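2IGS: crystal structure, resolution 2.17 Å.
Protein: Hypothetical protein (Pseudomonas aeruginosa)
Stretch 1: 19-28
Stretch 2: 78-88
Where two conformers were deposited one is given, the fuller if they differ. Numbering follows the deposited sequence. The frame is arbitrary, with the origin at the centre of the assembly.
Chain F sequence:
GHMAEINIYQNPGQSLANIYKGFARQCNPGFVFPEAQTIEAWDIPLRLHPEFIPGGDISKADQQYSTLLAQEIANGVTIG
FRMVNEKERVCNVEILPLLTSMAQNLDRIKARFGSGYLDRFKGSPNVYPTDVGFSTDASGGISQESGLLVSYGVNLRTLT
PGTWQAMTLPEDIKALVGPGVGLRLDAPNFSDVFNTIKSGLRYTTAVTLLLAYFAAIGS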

# COMPACT_ATOMS: atom_id res chain seq x y z
N ILE F 19 51.16 -18.75 3.27
CA ILE F 19 51.88 -18.81 4.55
C ILE F 19 51.14 -19.65 5.60
O ILE F 19 51.75 -20.46 6.30
CB ILE F 19 52.09 -17.39 5.12
CG1 ILE F 19 53.07 -16.61 4.23
CG2 ILE F 19 52.60 -17.46 6.54
CD1 ILE F 19 53.09 -15.12 4.50
N TYR F 20 49.82 -19.46 5.70
CA TYR F 20 49.03 -20.22 6.65
C TYR F 20 48.85 -21.71 6.28
O TYR F 20 48.79 -22.57 7.17
CB TYR F 20 47.71 -19.50 6.93
CG TYR F 20 47.88 -18.38 7.95
CD1 TYR F 20 48.41 -17.14 7.58
CD2 TYR F 20 47.56 -18.59 9.28
CE1 TYR F 20 48.60 -16.12 8.52
CE2 TYR F 20 47.73 -17.59 10.22
CZ TYR F 20 48.26 -16.36 9.84
OH TYR F 20 48.40 -15.39 10.80
N LYS F 21 48.82 -22.02 4.98
CA LYS F 21 48.90 -23.41 4.54
C LYS F 21 50.17 -24.09 5.15
O LYS F 21 50.13 -25.24 5.59
CB LYS F 21 48.86 -23.49 3.01
CG LYS F 21 48.47 -24.85 2.45
CD LYS F 21 48.22 -24.84 0.92
CE LYS F 21 48.31 -26.26 0.37
NZ LYS F 21 47.64 -26.46 -0.97
N GLY F 22 51.26 -23.32 5.20
CA GLY F 22 52.52 -23.78 5.75
C GLY F 22 52.54 -23.98 7.25
O GLY F 22 53.09 -24.98 7.73
N PHE F 23 51.95 -23.03 8.00
CA PHE F 23 51.79 -23.19 9.45
C PHE F 23 50.92 -24.41 9.75
O PHE F 23 51.26 -25.19 10.62
CB PHE F 23 51.19 -21.94 10.11
CG PHE F 23 52.09 -20.72 10.09
CD1 PHE F 23 53.46 -20.83 10.25
CD2 PHE F 23 51.53 -19.46 9.97
CE1 PHE F 23 54.28 -19.70 10.26
CE2 PHE F 23 52.34 -18.30 9.98
CZ PHE F 23 53.71 -18.44 10.13
N ALA F 24 49.82 -24.57 9.02
CA ALA F 24 48.84 -25.62 9.28
C ALA F 24 49.40 -27.01 9.03
O ALA F 24 49.08 -27.96 9.75
CB ALA F 24 47.56 -25.41 8.43
N ARG F 25 50.24 -27.12 8.00
CA ARG F 25 50.93 -28.37 7.72
C ARG F 25 51.93 -28.72 8.83
O ARG F 25 52.03 -29.88 9.23
CB ARG F 25 51.58 -28.35 6.33
CG ARG F 25 52.09 -29.72 5.91
CD ARG F 25 52.73 -29.73 4.53
NE ARG F 25 53.98 -30.47 4.59
CZ ARG F 25 54.09 -31.80 4.67
NH1 ARG F 25 53.00 -32.56 4.67
NH2 ARG F 25 55.28 -32.36 4.74
N GLN F 26 52.66 -27.71 9.33
CA GLN F 26 53.46 -27.85 10.55
C GLN F 26 52.62 -28.39 11.70
O GLN F 26 53.08 -29.23 12.47
CB GLN F 26 54.01 -26.50 11.00
CG GLN F 26 55.19 -25.99 10.24
CD GLN F 26 56.12 -25.18 11.13
OE1 GLN F 26 56.69 -25.71 12.10
NE2 GLN F 26 56.30 -23.91 10.80
N CYS F 27 51.41 -27.88 11.84
CA CYS F 27 50.53 -28.28 12.92
C CYS F 27 50.09 -29.73 12.78
O CYS F 27 50.37 -30.55 13.65
CB CYS F 27 49.33 -27.35 12.97
SG CYS F 27 49.76 -25.73 13.62
N ASN F 28 49.40 -30.02 11.67
CA ASN F 28 48.92 -31.36 11.39
C ASN F 28 48.84 -31.57 9.88
O ASN F 28 47.94 -31.01 9.23
CB ASN F 28 47.56 -31.61 12.05
CG ASN F 28 47.05 -33.04 11.85
OD1 ASN F 28 47.78 -33.91 11.38
ND2 ASN F 28 45.79 -33.28 12.20
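Stretch 2, residues 78-88: TIGFRMVNEKE

Stretch 2 is already helical at Thr78, and a helix starts at Lys87, with Glu86 at its N-cap position. Its first helix runs nearly parallel to helix 19-27, at 8° between N-to-C directions. The two axes come no closer than 11.5 Å. In register, the nearest CA atoms pair Phe23 with Gly80 (7.8 Å), Gln26 with Met83 (8.3 Å) and Cys27 with Lys87 (7.2 Å).

The apolar contacts centre on Phe23 and Met83. Ile79 (m, t) points toward stretch 1 and sets CG2 over one face of the Phe23 ring. Ile79 CG2 lies 3.5 Å from the Phe23 ring centroid, 9° off the normal, a CH-pi contact. Further along, selenomethionine Met83 (m, m, p) is buried, with Met83 SE 4.2 Å from Cys27 SG.

Other van der Waals contacts involve a polar atom. Tyr20 reaches Ile79 with its tip, Tyr20 OH to Ile79 CD1 at 3.9 Å. Gly80 has no side chain; Gly80 N lies 3.9 Å from Phe23 CE1. Met83 CG is 4.0 Å from Gln26 NE2.

One hydrogen bond joins the stretches. Lys87 NZ donates to the backbone Gln26 O at 3.2 Å, near the end of helix 19-27.

Within stretch 2, Arg82 NH1 and Glu86 OE2 form a salt bridge at 2.9 Å; its hydrogen bond is weak.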

# COMPACT_ATOMS: atom_id res chain seq x y z
N THR F 78 56.60 -13.91 13.81
CA THR F 78 56.63 -14.26 15.23
C THR F 78 56.03 -15.65 15.51
O THR F 78 56.51 -16.37 16.38
CB THR F 78 56.09 -13.15 16.18
OG1 THR F 78 54.67 -13.17 16.21
CG2 THR F 78 56.57 -11.78 15.74
N ILE F 79 55.00 -16.01 14.74
CA ILE F 79 54.42 -17.37 14.76
C ILE F 79 55.44 -18.46 14.36
O ILE F 79 55.50 -19.52 14.98
CB ILE F 79 53.17 -17.47 13.87
CG1 ILE F 79 51.99 -16.78 14.57
CG2 ILE F 79 52.82 -18.93 13.58
CD1 ILE F 79 50.88 -16.45 13.63
N GLY F 80 56.24 -18.18 13.33
CA GLY F 80 57.35 -19.05 12.98
C GLY F 80 58.22 -19.35 14.20
O GLY F 80 58.59 -20.51 14.44
N PHE F 81 58.54 -18.30 14.97
CA PHE F 81 59.35 -18.45 16.18
C PHE F 81 58.63 -19.21 17.30
O PHE F 81 59.24 -20.04 17.98
CB PHE F 81 59.84 -17.08 16.70
CG PHE F 81 61.03 -16.53 15.95
CD1 PHE F 81 62.33 -16.88 16.32
CD2 PHE F 81 60.85 -15.68 14.88
CE1 PHE F 81 63.42 -16.37 15.62
CE2 PHE F 81 61.95 -15.17 14.17
CZ PHE F 81 63.23 -15.52 14.55
N ARG F 82 57.34 -18.94 17.49
CA ARG F 82 56.58 -19.55 18.59
C ARG F 82 56.17 -21.01 18.30
O ARG F 82 55.82 -21.75 19.22
CB ARG F 82 55.37 -18.69 18.97
CG ARG F 82 55.72 -17.31 19.55
CD ARG F 82 54.59 -16.75 20.44
NE ARG F 82 53.35 -16.64 19.70
CZ ARG F 82 52.21 -17.28 19.96
NH1 ARG F 82 52.06 -18.07 21.01
NH2 ARG F 82 51.18 -17.08 19.15
N MSE F 83 56.20 -21.40 17.02
CA MSE F 83 55.99 -22.77 16.57
C MSE F 83 56.97 -23.76 17.20
O MSE F 83 56.61 -24.93 17.39
CB MSE F 83 56.08 -22.87 15.04
CG MSE F 83 54.79 -22.53 14.28
SE MSE F 83 53.54 -24.03 14.29
CE MSE F 83 53.15 -24.12 16.16
N VAL F 84 58.18 -23.29 17.52
CA VAL F 84 59.24 -24.15 18.12
C VAL F 84 58.88 -24.63 19.53
O VAL F 84 59.03 -25.82 19.85
CB VAL F 84 60.64 -23.44 18.17
CG1 VAL F 84 61.72 -24.40 18.71
CG2 VAL F 84 61.06 -22.90 16.81
N ASN F 85 58.37 -23.71 20.35
CA ASN F 85 58.19 -23.90 21.79
C ASN F 85 56.74 -23.84 22.28
O ASN F 85 56.45 -24.26 23.41
CB ASN F 85 59.05 -22.89 22.56
CG ASN F 85 58.85 -21.45 22.09
OD1 ASN F 85 58.82 -21.15 20.89
ND2 ASN F 85 58.75 -20.54 23.05
N GLU F 86 55.84 -23.33 21.44
CA GLU F 86 54.42 -23.19 21.77
C GLU F 86 53.50 -23.83 20.73
O GLU F 86 52.40 -23.31 20.45
CB GLU F 86 54.06 -21.71 21.93
CG GLU F 86 54.74 -20.97 23.07
CD GLU F 86 54.27 -19.53 23.16
OE1 GLU F 86 55.08 -18.61 22.91
OE2 GLU F 86 53.07 -19.30 23.47
N LYS F 87 53.93 -24.95 20.17
CA LYS F 87 53.20 -25.61 19.10
C LYS F 87 51.76 -25.93 19.47
O LYS F 87 50.85 -25.67 18.67
CB LYS F 87 53.94 -26.85 18.53
CG LYS F 87 53.17 -27.58 17.43
CD LYS F 87 53.92 -28.74 16.84
CE LYS F 87 54.49 -28.40 15.46
NZ LYS F 87 55.15 -29.58 14.84
N GLU F 88 51.53 -26.49 20.66
CA GLU F 88 50.16 -26.82 21.08
C GLU F 88 49.19 -25.64 20.99
O GLU F 88 48.11 -25.78 20.42
CB GLU F 88 50.12 -27.44 22.48
CG GLU F 88 49.99 -28.96 22.47
CD GLU F 88 48.62 -29.44 21.99
OE1 GLU F 88 48.58 -30.46 21.27
OE2 GLU F 88 47.60 -28.81 22.34